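Local coordinates for protein tryptophan synthase alpha chain (PDB 6V82) that probably cleaves indoleglycerol phosphate to indole and glyceraldehyde 3-phosphate, the aldol step that opens the final stage of tryptophan biosynthesis, at residues P126-H131 against E159-I164; D147-S153 against R169-I175; D204-I208 against V226-F230; C209-A215 against T249-G253. One frame throughout, in Å; residues are numbered along the deposited sequence.

Contact 1. Residues P126-H131 against E159-I164; sequences PAPLSH and ERMSLI
Arg160 brings its guanidinium group against Ala127 and Pro126, with Ala127 O over one face and Pro126 at the edge, near the plane. Ala127 O lies 2.7 Å from Arg160 NH1, yet it sits above the flat group and the angle rules out a hydrogen bond; so close an approach is itself doubtful. Bends at chi2 (-89°) and chi3 (-39°) fold the arginine chain so that its end reaches these loop atoms.

Apolar contacts carry the middle. Ala127 CB meets Ile164 CG1 at 3.8 Å. The side chains of Pro128 and Leu163 cross at about a right angle, Leu163 CD1 lying 3.5 Å from Pro128 CB. Leu129 CD1 rests on Arg160 CD at 3.6 Å, using the aliphatic part of the arginine.

At the exposed end, the His131 ring and the Glu159 carboxylate have planes 68° apart. The touching atom of the glutamate is CG, 3.2 Å from His131 NE2, a doubtful closeness because the histidine is poorly ordered.

Ile164 continues inward onto Leu150 and Ile152, while another protein chain packs on Pro126, Leu129 and Arg160. The chemistry implies that shape and apolar packing hold loop to helix, while the carbonyl of Ala127 lies over the face of the arginine cation without bonding to it.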
loop_
_atom_site.group_PDB
_atom_site.type_symbol
_atom_site.label_atom_id
_atom_site.label_comp_id
_atom_site.label_asym_id
_atom_site.label_seq_id
_atom_site.Cartn_x
_atom_site.Cartn_y
_atom_site.Cartn_z
ATOM N N PRO A 126 -41.958 -10.318 -3.381
ATOM C CA PRO A 126 -42.528 -11.535 -3.972
ATOM C C PRO A 126 -43.546 -12.198 -3.046
ATOM O O PRO A 126 -43.486 -12.074 -1.819
ATOM C CB PRO A 126 -41.300 -12.431 -4.186
ATOM C CG PRO A 126 -40.315 -11.960 -3.174
ATOM C CD PRO A 126 -40.532 -10.479 -3.035
ATOM N N ALA A 127 -44.497 -12.902 -3.658
ATOM C CA ALA A 127 -45.442 -13.709 -2.900
ATOM C C ALA A 127 -44.680 -14.707 -2.038
ATOM O O ALA A 127 -43.609 -15.174 -2.427
ATOM C CB ALA A 127 -46.394 -14.454 -3.834
ATOM N N PRO A 128 -45.194 -15.042 -0.860
ATOM C CA PRO A 128 -44.420 -15.887 0.054
ATOM C C PRO A 128 -44.153 -17.257 -0.551
ATOM O O PRO A 128 -44.926 -17.768 -1.366
ATOM C CB PRO A 128 -45.309 -15.977 1.299
ATOM C CG PRO A 128 -46.202 -14.775 1.219
ATOM C CD PRO A 128 -46.452 -14.580 -0.253
ATOM N N LEU A 129 -43.026 -17.846 -0.149
ATOM C CA LEU A 129 -42.610 -19.101 -0.758
ATOM C C LEU A 129 -43.323 -20.301 -0.139
ATOM O O LEU A 129 -43.791 -21.182 -0.868
ATOM C CB LEU A 129 -41.092 -19.251 -0.656
ATOM C CG LEU A 129 -40.475 -20.347 -1.525
ATOM C CD1 LEU A 129 -41.213 -20.479 -2.855
ATOM C CD2 LEU A 129 -38.996 -20.061 -1.760
ATOM N N SER A 130 -43.430 -20.358 1.187
ATOM C CA SER A 130 -44.110 -21.483 1.821
ATOM C C SER A 130 -45.612 -21.387 1.614
ATOM O O SER A 130 -46.195 -20.302 1.678
ATOM C CB SER A 130 -43.809 -21.537 3.319
ATOM O OG SER A 130 -44.571 -22.561 3.948
ATOM N N HIS A 131 -46.245 -22.539 1.382
ATOM C CA HIS A 131 -47.692 -22.550 1.190
ATOM C C HIS A 131 -48.423 -22.001 2.406
ATOM O O HIS A 131 -49.525 -21.456 2.275
ATOM C CB HIS A 131 -48.178 -23.966 0.885
ATOM C CG HIS A 131 -47.390 -24.665 -0.178
ATOM N ND1 HIS A 131 -46.506 -25.686 0.102
ATOM C CD2 HIS A 131 -47.359 -24.497 -1.521
ATOM C CE1 HIS A 131 -45.963 -26.115 -1.023
ATOM N NE2 HIS A 131 -46.464 -25.411 -2.023
ATOM N N GLU A 159 -44.878 -23.842 -5.844
ATOM C CA GLU A 159 -45.124 -23.260 -4.524
ATOM C C GLU A 159 -45.595 -21.812 -4.625
ATOM O O GLU A 159 -46.445 -21.366 -3.841
ATOM C CB GLU A 159 -43.854 -23.333 -3.670
ATOM C CG GLU A 159 -43.559 -24.683 -3.048
ATOM C CD GLU A 159 -43.231 -25.748 -4.070
ATOM O OE1 GLU A 159 -42.399 -25.481 -4.963
ATOM O OE2 GLU A 159 -43.810 -26.852 -3.982
ATOM N N ARG A 160 -45.020 -21.051 -5.559
ATOM C CA ARG A 160 -45.514 -19.706 -5.827
ATOM C C ARG A 160 -46.908 -19.767 -6.428
ATOM O O ARG A 160 -47.848 -19.165 -5.898
ATOM C CB ARG A 160 -44.572 -18.970 -6.779
ATOM C CG ARG A 160 -43.162 -19.498 -6.833
ATOM C CD ARG A 160 -42.349 -18.817 -5.795
ATOM N NE ARG A 160 -42.727 -17.416 -5.739
ATOM C CZ ARG A 160 -42.222 -16.559 -4.872
ATOM N NH1 ARG A 160 -42.621 -15.298 -4.893
ATOM N NH2 ARG A 160 -41.315 -16.969 -3.990
ATOM N N MET A 161 -47.042 -20.502 -7.543
ATOM C CA MET A 161 -48.301 -20.659 -8.269
ATOM C C MET A 161 -49.501 -20.737 -7.342
ATOM O O MET A 161 -50.520 -20.076 -7.566
ATOM C CB MET A 161 -48.230 -21.914 -9.137
ATOM C CG MET A 161 -47.295 -21.795 -10.313
ATOM S SD MET A 161 -47.765 -20.396 -11.348
ATOM C CE MET A 161 -47.723 -21.148 -12.979
ATOM N N SER A 162 -49.385 -21.544 -6.285
ATOM C CA SER A 162 -50.415 -21.598 -5.256
ATOM C C SER A 162 -50.562 -20.253 -4.563
ATOM O O SER A 162 -51.636 -19.643 -4.585
ATOM C CB SER A 162 -50.078 -22.678 -4.232
ATOM O OG SER A 162 -49.794 -23.899 -4.877
ATOM N N LEU A 163 -49.489 -19.776 -3.925
ATOM C CA LEU A 163 -49.608 -18.543 -3.157
ATOM C C LEU A 163 -49.748 -17.324 -4.056
ATOM O O LEU A 163 -50.413 -16.356 -3.671
ATOM C CB LEU A 163 -48.424 -18.377 -2.209
ATOM C CG LEU A 163 -48.723 -18.823 -0.774
ATOM C CD1 LEU A 163 -47.780 -18.144 0.175
ATOM C CD2 LEU A 163 -50.168 -18.539 -0.368
ATOM N N ILE A 164 -49.149 -17.345 -5.252
ATOM C CA ILE A 164 -49.396 -16.255 -6.192
ATOM C C ILE A 164 -50.875 -16.188 -6.538
ATOM O O ILE A 164 -51.468 -15.105 -6.579
ATOM C CB ILE A 164 -48.527 -16.399 -7.454
ATOM C CG1 ILE A 164 -47.049 -16.321 -7.087
ATOM C CG2 ILE A 164 -48.853 -15.298 -8.444
ATOM C CD1 ILE A 164 -46.130 -16.156 -8.276
#

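Contact 2. Residues D147-S153 against R169-I175; sequences DPILLIS and RGFLYYI
Ile149 reaches across to Phe171, and its side chain can be traced outward. From CB, the CG2 branch stands 3.7 Å above the plane of the Phe171 ring, offset toward the rim, in a CH-pi contact. The same methyl is 3.9 Å from Tyr173 CD2. The other branch runs through CG1 to CD1, which meets Arg169 O at 3.5 Å and lies alongside Phe171 CE2. Phe171 in turn places CE1 over the centre of the Tyr173 ring.

On the other side of the sheet, Ile152 turns CG1 into the position between its backbone N and carbonyl carbon (chi1 62°), bringing that atom 3.5 Å from Tyr174 CD2. Its CD1 goes on to Leu172 CD1 at 3.6 Å, and Val194 and Phe198 of helix 187-198 cover this face.

The backbones pair in parallel: Tyr173 N donates to Leu150 O, Ile152 N to Tyr173 O, and Ile175 N to Ile152 O at 3.0 Å. Near the irregular part of strand 147-153, Arg169 N still reaches Pro148 O. A water accepts from Leu150 N at 2.7 Å and lies within hydrogen-bonding distance of Pro148 O and Phe171 O, not both of which it need serve at once, filling in where direct pairing lapses.

Strand 147-153, helix 158-167 and strand 172-175 form a beta-alpha-beta crossover of the TIM barrel. Tyr173 OH is hydrogen-bonded to Glu44, a predicted proton acceptor, which ties this strand pair to the probable active site.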
loop_
_atom_site.group_PDB
_atom_site.type_symbol
_atom_site.label_atom_id
_atom_site.label_comp_id
_atom_site.label_asym_id
_atom_site.label_seq_id
_atom_site.Cartn_x
_atom_site.Cartn_y
_atom_site.Cartn_z
ATOM N N ASP A 147 -56.244 -4.255 -5.474
ATOM C CA ASP A 147 -55.823 -5.463 -6.174
ATOM C C ASP A 147 -54.307 -5.587 -6.140
ATOM O O ASP A 147 -53.616 -4.716 -6.689
ATOM C CB ASP A 147 -56.293 -5.446 -7.616
ATOM C CG ASP A 147 -57.780 -5.656 -7.745
ATOM O OD1 ASP A 147 -58.397 -6.104 -6.755
ATOM O OD2 ASP A 147 -58.325 -5.380 -8.835
ATOM N N PRO A 148 -53.750 -6.634 -5.531
ATOM C CA PRO A 148 -52.303 -6.867 -5.635
ATOM C C PRO A 148 -51.950 -7.378 -7.028
ATOM O O PRO A 148 -52.458 -8.412 -7.473
ATOM C CB PRO A 148 -52.031 -7.920 -4.554
ATOM C CG PRO A 148 -53.309 -8.045 -3.762
ATOM C CD PRO A 148 -54.409 -7.635 -4.679
ATOM N N ILE A 149 -51.080 -6.644 -7.718
ATOM C CA ILE A 149 -50.687 -6.951 -9.089
ATOM C C ILE A 149 -49.341 -7.659 -9.035
ATOM O O ILE A 149 -48.311 -7.034 -8.756
ATOM C CB ILE A 149 -50.610 -5.688 -9.952
ATOM C CG1 ILE A 149 -51.865 -4.845 -9.786
ATOM C CG2 ILE A 149 -50.469 -6.061 -11.403
ATOM C CD1 ILE A 149 -53.130 -5.548 -10.248
ATOM N N LEU A 150 -49.334 -8.958 -9.313
ATOM C CA LEU A 150 -48.145 -9.774 -9.115
ATOM C C LEU A 150 -47.500 -10.092 -10.458
ATOM O O LEU A 150 -48.102 -9.903 -11.513
ATOM C CB LEU A 150 -48.503 -11.059 -8.364
ATOM C CG LEU A 150 -48.472 -11.007 -6.833
ATOM C CD1 LEU A 150 -49.210 -9.805 -6.280
ATOM C CD2 LEU A 150 -49.053 -12.286 -6.253
ATOM N N LEU A 151 -46.249 -10.560 -10.405
ATOM C CA LEU A 151 -45.449 -10.867 -11.589
ATOM C C LEU A 151 -45.000 -12.325 -11.549
ATOM O O LEU A 151 -44.479 -12.789 -10.529
ATOM C CB LEU A 151 -44.217 -9.960 -11.687
ATOM C CG LEU A 151 -44.367 -8.494 -12.109
ATOM C CD1 LEU A 151 -44.722 -7.596 -10.946
ATOM C CD2 LEU A 151 -43.070 -8.029 -12.749
ATOM N N ILE A 152 -45.198 -13.047 -12.653
ATOM C CA ILE A 152 -44.783 -14.440 -12.726
ATOM C C ILE A 152 -43.880 -14.633 -13.931
ATOM O O ILE A 152 -43.924 -13.884 -14.907
ATOM C CB ILE A 152 -45.968 -15.424 -12.789
ATOM C CG1 ILE A 152 -46.795 -15.194 -14.044
ATOM C CG2 ILE A 152 -46.848 -15.282 -11.564
ATOM C CD1 ILE A 152 -48.188 -15.754 -13.925
ATOM N N SER A 153 -43.052 -15.659 -13.833
ATOM C CA SER A 153 -42.096 -16.042 -14.853
ATOM C C SER A 153 -42.368 -17.489 -15.250
ATOM O O SER A 153 -43.152 -18.195 -14.606
ATOM C CB SER A 153 -40.660 -15.868 -14.335
ATOM O OG SER A 153 -39.724 -15.899 -15.400
ATOM N N ARG A 169 -54.958 -10.425 -7.940
ATOM C CA ARG A 169 -56.257 -9.901 -8.346
ATOM C C ARG A 169 -56.054 -8.991 -9.549
ATOM O O ARG A 169 -54.948 -8.511 -9.808
ATOM C CB ARG A 169 -56.954 -9.103 -7.224
ATOM C CG ARG A 169 -57.167 -9.839 -5.909
ATOM C CD ARG A 169 -58.208 -10.934 -6.042
ATOM N NE ARG A 169 -58.580 -11.465 -4.739
ATOM C CZ ARG A 169 -57.995 -12.509 -4.160
ATOM N NH1 ARG A 169 -57.005 -13.145 -4.776
ATOM N NH2 ARG A 169 -58.404 -12.915 -2.961
ATOM N N GLY A 170 -57.137 -8.738 -10.274
ATOM C CA GLY A 170 -57.072 -7.851 -11.420
ATOM C C GLY A 170 -56.467 -8.474 -12.668
ATOM O O GLY A 170 -57.195 -8.890 -13.577
ATOM N N PHE A 171 -55.135 -8.514 -12.732
ATOM C CA PHE A 171 -54.427 -9.167 -13.825
ATOM C C PHE A 171 -53.027 -9.500 -13.333
ATOM O O PHE A 171 -52.570 -8.985 -12.309
ATOM C CB PHE A 171 -54.372 -8.289 -15.076
ATOM C CG PHE A 171 -53.512 -7.069 -14.914
ATOM C CD1 PHE A 171 -52.212 -7.054 -15.386
ATOM C CD2 PHE A 171 -54.002 -5.941 -14.271
ATOM C CE1 PHE A 171 -51.410 -5.932 -15.231
ATOM C CE2 PHE A 171 -53.207 -4.813 -14.111
ATOM C CZ PHE A 171 -51.906 -4.813 -14.595
ATOM N N LEU A 172 -52.357 -10.375 -14.075
ATOM C CA LEU A 172 -51.002 -10.816 -13.771
ATOM C C LEU A 172 -50.051 -10.317 -14.840
ATOM O O LEU A 172 -50.327 -10.449 -16.038
ATOM C CB LEU A 172 -50.907 -12.335 -13.698
ATOM C CG LEU A 172 -51.162 -12.956 -12.338
ATOM C CD1 LEU A 172 -51.211 -14.463 -12.497
ATOM C CD2 LEU A 172 -50.068 -12.547 -11.370
ATOM N N TYR A 173 -48.936 -9.754 -14.409
ATOM C CA TYR A 173 -47.843 -9.503 -15.322
ATOM C C TYR A 173 -47.049 -10.785 -15.532
ATOM O O TYR A 173 -46.871 -11.589 -14.614
ATOM C CB TYR A 173 -46.929 -8.418 -14.783
ATOM C CG TYR A 173 -47.394 -7.010 -15.021
ATOM C CD1 TYR A 173 -47.636 -6.550 -16.303
ATOM C CD2 TYR A 173 -47.532 -6.119 -13.964
ATOM C CE1 TYR A 173 -48.034 -5.251 -16.525
ATOM C CE2 TYR A 173 -47.921 -4.819 -14.175
ATOM C CZ TYR A 173 -48.173 -4.389 -15.460
ATOM O OH TYR A 173 -48.571 -3.091 -15.683
ATOM N N TYR A 174 -46.567 -10.960 -16.756
ATOM C CA TYR A 174 -45.809 -12.136 -17.150
ATOM C C TYR A 174 -44.515 -11.684 -17.805
ATOM O O TYR A 174 -44.538 -10.814 -18.680
ATOM C CB TYR A 174 -46.626 -13.003 -18.105
ATOM C CG TYR A 174 -46.018 -14.344 -18.341
ATOM C CD1 TYR A 174 -45.119 -14.538 -19.379
ATOM C CD2 TYR A 174 -46.324 -15.419 -17.519
ATOM C CE1 TYR A 174 -44.544 -15.763 -19.603
ATOM C CE2 TYR A 174 -45.752 -16.662 -17.734
ATOM C CZ TYR A 174 -44.858 -16.826 -18.784
ATOM O OH TYR A 174 -44.267 -18.049 -19.026
ATOM N N ILE A 175 -43.393 -12.254 -17.371
ATOM C CA ILE A 175 -42.085 -11.938 -17.948
ATOM C C ILE A 175 -41.561 -13.165 -18.679
ATOM O O ILE A 175 -40.910 -14.014 -18.056
ATOM C CB ILE A 175 -41.071 -11.502 -16.881
ATOM C CG1 ILE A 175 -41.748 -10.715 -15.766
ATOM C CG2 ILE A 175 -39.971 -10.680 -17.520
ATOM C CD1 ILE A 175 -40.831 -10.440 -14.604
HETATM O O HOH W 1 -51.876 -9.925 -9.676
#

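Contact 3. Residues D204-I208 against V226-F230; sequences DRRDI and VKTAF
Asp207 meets Thr228 because its chi1 of -168° sets the carboxylate opposite its own backbone N, while the chi1 of -68° in Thr228 turns OG1 to face it. The pairing joins the loops that follow strands 202-205 and 223-226 of the TIM barrel, at the C-terminal ends of the strands, where TIM-barrel active sites lie.

Both carboxylate oxygens work. Asp207 OD2 accepts from Thr228 OG1 at 2.7 Å on its syn side. Asp207 OD1 accepts from two backbone donors on the same face of the group: Lys227 N at 2.9 Å, from 45° above the plane, and Thr228 N at 3.3 Å, on the syn side. With three donors gripping it, the carboxylate has little freedom to rotate.

Beside it, Arg205 NH2 and Lys227 NZ are 4.1 Å apart, but each residue has an acidic partner: Arg205 NH1 forms a salt bridge with Glu44 and Lys227 NZ one with Asp55, both predicted proton acceptors. Asp204 OD1 accepts from Arg206 N, closing an Asx turn, and Asp204 OD2 pairs with Arg206 NH1 in a salt bridge.

Next along the chain from Asp207, Ile208 O is met by the Val226 CA-H, with 3.5 Å between CA and O.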
loop_
_atom_site.group_PDB
_atom_site.type_symbol
_atom_site.label_atom_id
_atom_site.label_comp_id
_atom_site.label_asym_id
_atom_site.label_seq_id
_atom_site.Cartn_x
_atom_site.Cartn_y
_atom_site.Cartn_z
ATOM N N ASP A 204 -48.087 -9.325 -20.937
ATOM C CA ASP A 204 -46.651 -9.317 -21.188
ATOM C C ASP A 204 -46.027 -8.035 -20.640
ATOM O O ASP A 204 -46.377 -6.923 -21.061
ATOM C CB ASP A 204 -46.392 -9.443 -22.690
ATOM C CG ASP A 204 -44.956 -9.849 -23.023
ATOM O OD1 ASP A 204 -44.017 -9.405 -22.324
ATOM O OD2 ASP A 204 -44.773 -10.615 -24.001
ATOM N N ARG A 205 -45.087 -8.200 -19.713
ATOM C CA ARG A 205 -44.442 -7.107 -18.995
ATOM C C ARG A 205 -43.371 -6.392 -19.819
ATOM O O ARG A 205 -42.823 -5.386 -19.358
ATOM C CB ARG A 205 -43.850 -7.671 -17.694
ATOM C CG ARG A 205 -43.169 -6.690 -16.730
ATOM C CD ARG A 205 -44.111 -5.656 -16.146
ATOM N NE ARG A 205 -43.416 -4.793 -15.190
ATOM C CZ ARG A 205 -43.929 -3.680 -14.658
ATOM N NH1 ARG A 205 -45.164 -3.278 -14.979
ATOM N NH2 ARG A 205 -43.202 -2.961 -13.803
ATOM N N ARG A 206 -43.065 -6.854 -21.030
ATOM C CA ARG A 206 -41.950 -6.269 -21.763
ATOM C C ARG A 206 -42.271 -4.851 -22.230
ATOM O O ARG A 206 -43.424 -4.493 -22.488
ATOM C CB ARG A 206 -41.568 -7.146 -22.948
ATOM C CG ARG A 206 -42.373 -6.938 -24.214
ATOM C CD ARG A 206 -41.735 -7.725 -25.358
ATOM N NE ARG A 206 -42.170 -9.123 -25.405
ATOM C CZ ARG A 206 -41.615 -10.130 -24.728
ATOM N NH1 ARG A 206 -42.105 -11.353 -24.864
ATOM N NH2 ARG A 206 -40.582 -9.926 -23.917
ATOM N N ASP A 207 -41.228 -4.037 -22.322
ATOM C CA ASP A 207 -41.387 -2.626 -22.646
ATOM C C ASP A 207 -41.667 -2.465 -24.131
ATOM O O ASP A 207 -40.836 -2.820 -24.970
ATOM C CB ASP A 207 -40.130 -1.858 -22.246
ATOM C CG ASP A 207 -40.318 -0.350 -22.279
ATOM O OD1 ASP A 207 -41.444 0.142 -22.528
ATOM O OD2 ASP A 207 -39.309 0.349 -22.059
ATOM N N ILE A 208 -42.836 -1.940 -24.458
ATOM C CA ILE A 208 -43.222 -1.686 -25.839
ATOM C C ILE A 208 -43.064 -0.203 -26.114
ATOM O O ILE A 208 -43.435 0.638 -25.283
ATOM C CB ILE A 208 -44.667 -2.138 -26.109
ATOM C CG1 ILE A 208 -44.817 -3.617 -25.789
ATOM C CG2 ILE A 208 -45.019 -1.877 -27.552
ATOM C CD1 ILE A 208 -43.942 -4.475 -26.640
ATOM N N VAL A 226 -46.352 0.351 -22.054
ATOM C CA VAL A 226 -45.374 1.330 -22.509
ATOM C C VAL A 226 -44.703 1.868 -21.250
ATOM O O VAL A 226 -45.233 2.765 -20.584
ATOM C CB VAL A 226 -46.034 2.453 -23.313
ATOM C CG1 VAL A 226 -45.000 3.466 -23.745
ATOM C CG2 VAL A 226 -46.813 1.891 -24.495
ATOM N N LYS A 227 -43.540 1.319 -20.909
ATOM C CA LYS A 227 -42.866 1.668 -19.661
ATOM C C LYS A 227 -41.959 2.887 -19.801
ATOM O O LYS A 227 -42.019 3.801 -18.974
ATOM C CB LYS A 227 -42.049 0.473 -19.156
ATOM C CG LYS A 227 -41.271 0.737 -17.875
ATOM C CD LYS A 227 -42.222 1.089 -16.730
ATOM C CE LYS A 227 -41.467 1.438 -15.447
ATOM N NZ LYS A 227 -40.832 0.259 -14.766
ATOM N N THR A 228 -41.109 2.905 -20.827
ATOM C CA THR A 228 -40.094 3.941 -21.002
ATOM C C THR A 228 -40.557 5.117 -21.868
ATOM O O THR A 228 -40.260 6.274 -21.543
ATOM C CB THR A 228 -38.828 3.324 -21.615
ATOM O OG1 THR A 228 -38.212 2.444 -20.664
ATOM C CG2 THR A 228 -37.823 4.393 -22.021
ATOM N N ALA A 229 -41.304 4.854 -22.949
ATOM C CA ALA A 229 -41.430 5.845 -24.020
ATOM C C ALA A 229 -42.008 7.165 -23.517
ATOM O O ALA A 229 -41.488 8.237 -23.849
ATOM C CB ALA A 229 -42.276 5.284 -25.166
ATOM N N PHE A 230 -43.072 7.105 -22.703
ATOM C CA PHE A 230 -43.714 8.318 -22.201
ATOM C C PHE A 230 -42.764 9.123 -21.320
ATOM O O PHE A 230 -42.618 10.339 -21.493
ATOM C CB PHE A 230 -44.987 7.959 -21.432
ATOM C CG PHE A 230 -46.069 7.349 -22.291
ATOM C CD1 PHE A 230 -46.369 7.882 -23.536
ATOM C CD2 PHE A 230 -46.779 6.239 -21.854
ATOM C CE1 PHE A 230 -47.364 7.319 -24.328
ATOM C CE2 PHE A 230 -47.774 5.674 -22.641
ATOM C CZ PHE A 230 -48.064 6.213 -23.881
#

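Contact 4. Residues C209-A215 against T249-G253; sequences CDKKEAA and TVIPG
Lys211 lays the aliphatic part of its chain over the carbonyl end of helix 241-250 and the residues that follow. Its CB is 3.4 Å from Thr249 O and its CG is 3.7 Å from Pro252 CA. With chi1 at -164° the chain starts out extended, so that CB, CG and CD do the touching; after a bend at chi3 its end leaves the segment 249-253. NZ donates weakly to a water, which also accepts from Gly253 N, at 2.9 Å, in the last residue of the chain.

The backbones are also close. The Lys211 CA-H points at Val250 O, with 3.3 Å between CA and O and an angle of 146° at the hydrogen. Ala214 CB and Ala215 CB face Pro252 CG at 4.0 and 4.1 Å, and Pro252 CG lies closer still to Ala215 N, at 3.7 Å.

Asp210 caps helix 211-218: OD1 accepts from Glu213 N at 3.2 Å, from above the carboxylate plane, a capping bond at the first turn, which carries Lys211 and Ala214.

Beneath the contact is strand 223-226, where Phe224 is touched by Ala214, Val250 and Pro252 and Val226 by Val250, so helix 211-218 and the end of helix 241-250 meet over the outer face of that strand.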
loop_
_atom_site.group_PDB
_atom_site.type_symbol
_atom_site.label_atom_id
_atom_site.label_comp_id
_atom_site.label_asym_id
_atom_site.label_seq_id
_atom_site.Cartn_x
_atom_site.Cartn_y
_atom_site.Cartn_z
ATOM N N CYS A 209 -42.515 0.121 -27.281
ATOM C CA CYS A 209 -42.318 1.513 -27.650
ATOM C C CYS A 209 -42.650 1.817 -29.105
ATOM O O CYS A 209 -42.491 2.970 -29.525
ATOM C CB CYS A 209 -40.874 1.934 -27.358
ATOM S SG CYS A 209 -39.686 0.968 -28.273
ATOM N N ASP A 210 -43.104 0.838 -29.885
ATOM C CA ASP A 210 -43.561 1.088 -31.245
ATOM C C ASP A 210 -44.804 0.251 -31.512
ATOM O O ASP A 210 -45.054 -0.765 -30.851
ATOM C CB ASP A 210 -42.471 0.781 -32.278
ATOM C CG ASP A 210 -42.107 -0.678 -32.304
ATOM O OD1 ASP A 210 -42.415 -1.341 -33.318
ATOM O OD2 ASP A 210 -41.544 -1.164 -31.294
ATOM N N LYS A 211 -45.588 0.707 -32.494
ATOM C CA LYS A 211 -46.864 0.068 -32.799
ATOM C C LYS A 211 -46.671 -1.374 -33.252
ATOM O O LYS A 211 -47.439 -2.263 -32.863
ATOM C CB LYS A 211 -47.596 0.872 -33.872
ATOM C CG LYS A 211 -49.066 0.554 -34.000
ATOM C CD LYS A 211 -49.646 1.164 -35.269
ATOM C CE LYS A 211 -48.983 0.585 -36.509
ATOM N NZ LYS A 211 -49.650 1.026 -37.771
ATOM N N LYS A 212 -45.638 -1.623 -34.065
ATOM C CA LYS A 212 -45.407 -2.960 -34.604
ATOM C C LYS A 212 -45.255 -3.998 -33.494
ATOM O O LYS A 212 -45.844 -5.083 -33.566
ATOM C CB LYS A 212 -44.175 -2.957 -35.511
ATOM C CG LYS A 212 -44.458 -2.584 -36.969
ATOM C CD LYS A 212 -44.735 -1.088 -37.166
ATOM C CE LYS A 212 -44.921 -0.766 -38.650
ATOM N NZ LYS A 212 -44.876 0.693 -38.944
ATOM N N GLU A 213 -44.466 -3.688 -32.454
ATOM C CA GLU A 213 -44.289 -4.682 -31.402
ATOM C C GLU A 213 -45.518 -4.792 -30.514
ATOM O O GLU A 213 -45.820 -5.887 -30.027
ATOM C CB GLU A 213 -43.056 -4.386 -30.545
ATOM C CG GLU A 213 -42.529 -5.661 -29.863
ATOM C CD GLU A 213 -41.532 -5.415 -28.725
ATOM O OE1 GLU A 213 -41.291 -4.237 -28.369
ATOM O OE2 GLU A 213 -41.002 -6.409 -28.175
ATOM N N ALA A 214 -46.239 -3.690 -30.296
ATOM C CA ALA A 214 -47.454 -3.761 -29.489
ATOM C C ALA A 214 -48.480 -4.673 -30.142
ATOM O O ALA A 214 -49.083 -5.525 -29.481
ATOM C CB ALA A 214 -48.041 -2.363 -29.267
ATOM N N ALA A 215 -48.688 -4.512 -31.450
ATOM C CA ALA A 215 -49.577 -5.421 -32.164
ATOM C C ALA A 215 -49.082 -6.858 -32.066
ATOM O O ALA A 215 -49.880 -7.790 -31.911
ATOM C CB ALA A 215 -49.706 -4.996 -33.624
ATOM N N THR A 249 -49.749 7.078 -31.730
ATOM C CA THR A 249 -48.931 6.369 -32.711
ATOM C C THR A 249 -48.493 4.987 -32.230
ATOM O O THR A 249 -48.207 4.124 -33.068
ATOM C CB THR A 249 -47.687 7.190 -33.088
ATOM O OG1 THR A 249 -46.845 7.335 -31.948
ATOM C CG2 THR A 249 -48.062 8.571 -33.581
ATOM N N VAL A 250 -48.449 4.754 -30.916
ATOM C CA VAL A 250 -47.973 3.482 -30.363
ATOM C C VAL A 250 -49.097 2.459 -30.245
ATOM O O VAL A 250 -48.887 1.266 -30.481
ATOM C CB VAL A 250 -47.294 3.722 -29.002
ATOM C CG1 VAL A 250 -47.039 2.405 -28.293
ATOM C CG2 VAL A 250 -46.000 4.480 -29.193
ATOM N N ILE A 251 -50.297 2.901 -29.884
ATOM C CA ILE A 251 -51.443 2.012 -29.715
ATOM C C ILE A 251 -51.993 1.601 -31.081
ATOM O O ILE A 251 -52.378 2.469 -31.881
ATOM C CB ILE A 251 -52.522 2.684 -28.854
ATOM C CG1 ILE A 251 -51.926 3.099 -27.507
ATOM C CG2 ILE A 251 -53.717 1.754 -28.680
ATOM C CD1 ILE A 251 -52.857 3.921 -26.648
ATOM N N PRO A 252 -52.055 0.301 -31.385
ATOM C CA PRO A 252 -52.486 -0.145 -32.717
ATOM C C PRO A 252 -53.922 0.244 -33.049
ATOM O O PRO A 252 -54.718 0.611 -32.183
ATOM C CB PRO A 252 -52.338 -1.669 -32.640
ATOM C CG PRO A 252 -51.334 -1.898 -31.555
ATOM C CD PRO A 252 -51.566 -0.817 -30.559
ATOM N N GLY A 253 -54.248 0.153 -34.338
ATOM C CA GLY A 253 -55.599 0.415 -34.814
ATOM C C GLY A 253 -55.968 1.884 -34.926
ATOM O O GLY A 253 -56.816 2.258 -35.739
HETATM O O HOH W 2 -52.623 0.126 -36.688
#

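In the fold
Contacts 1 and 2 alternate along the chain and touch, centres about 13 Å apart: helix 158-167, whose residues 159-164 belong to contact 1, is the crossover between the two strands of contact 2. Farther on, contacts 3 and 4 alternate too, centres about 11 Å apart. Contact 2 borders contact 3, about 15 Å away between centres, because strands 172-175 and 202-205 are neighbours in the sheet. Contact 3 joins the ends of strands 202-205 and 223-226, the outermost two of the sheet, where the barrel closes. Contacts 2 and 3 reach the predicted catalytic acids: Tyr173 and Arg205 touch Glu44, and Lys227 touches Asp55. Contacts 1 and 4, centres about 34 Å apart, lie away from them.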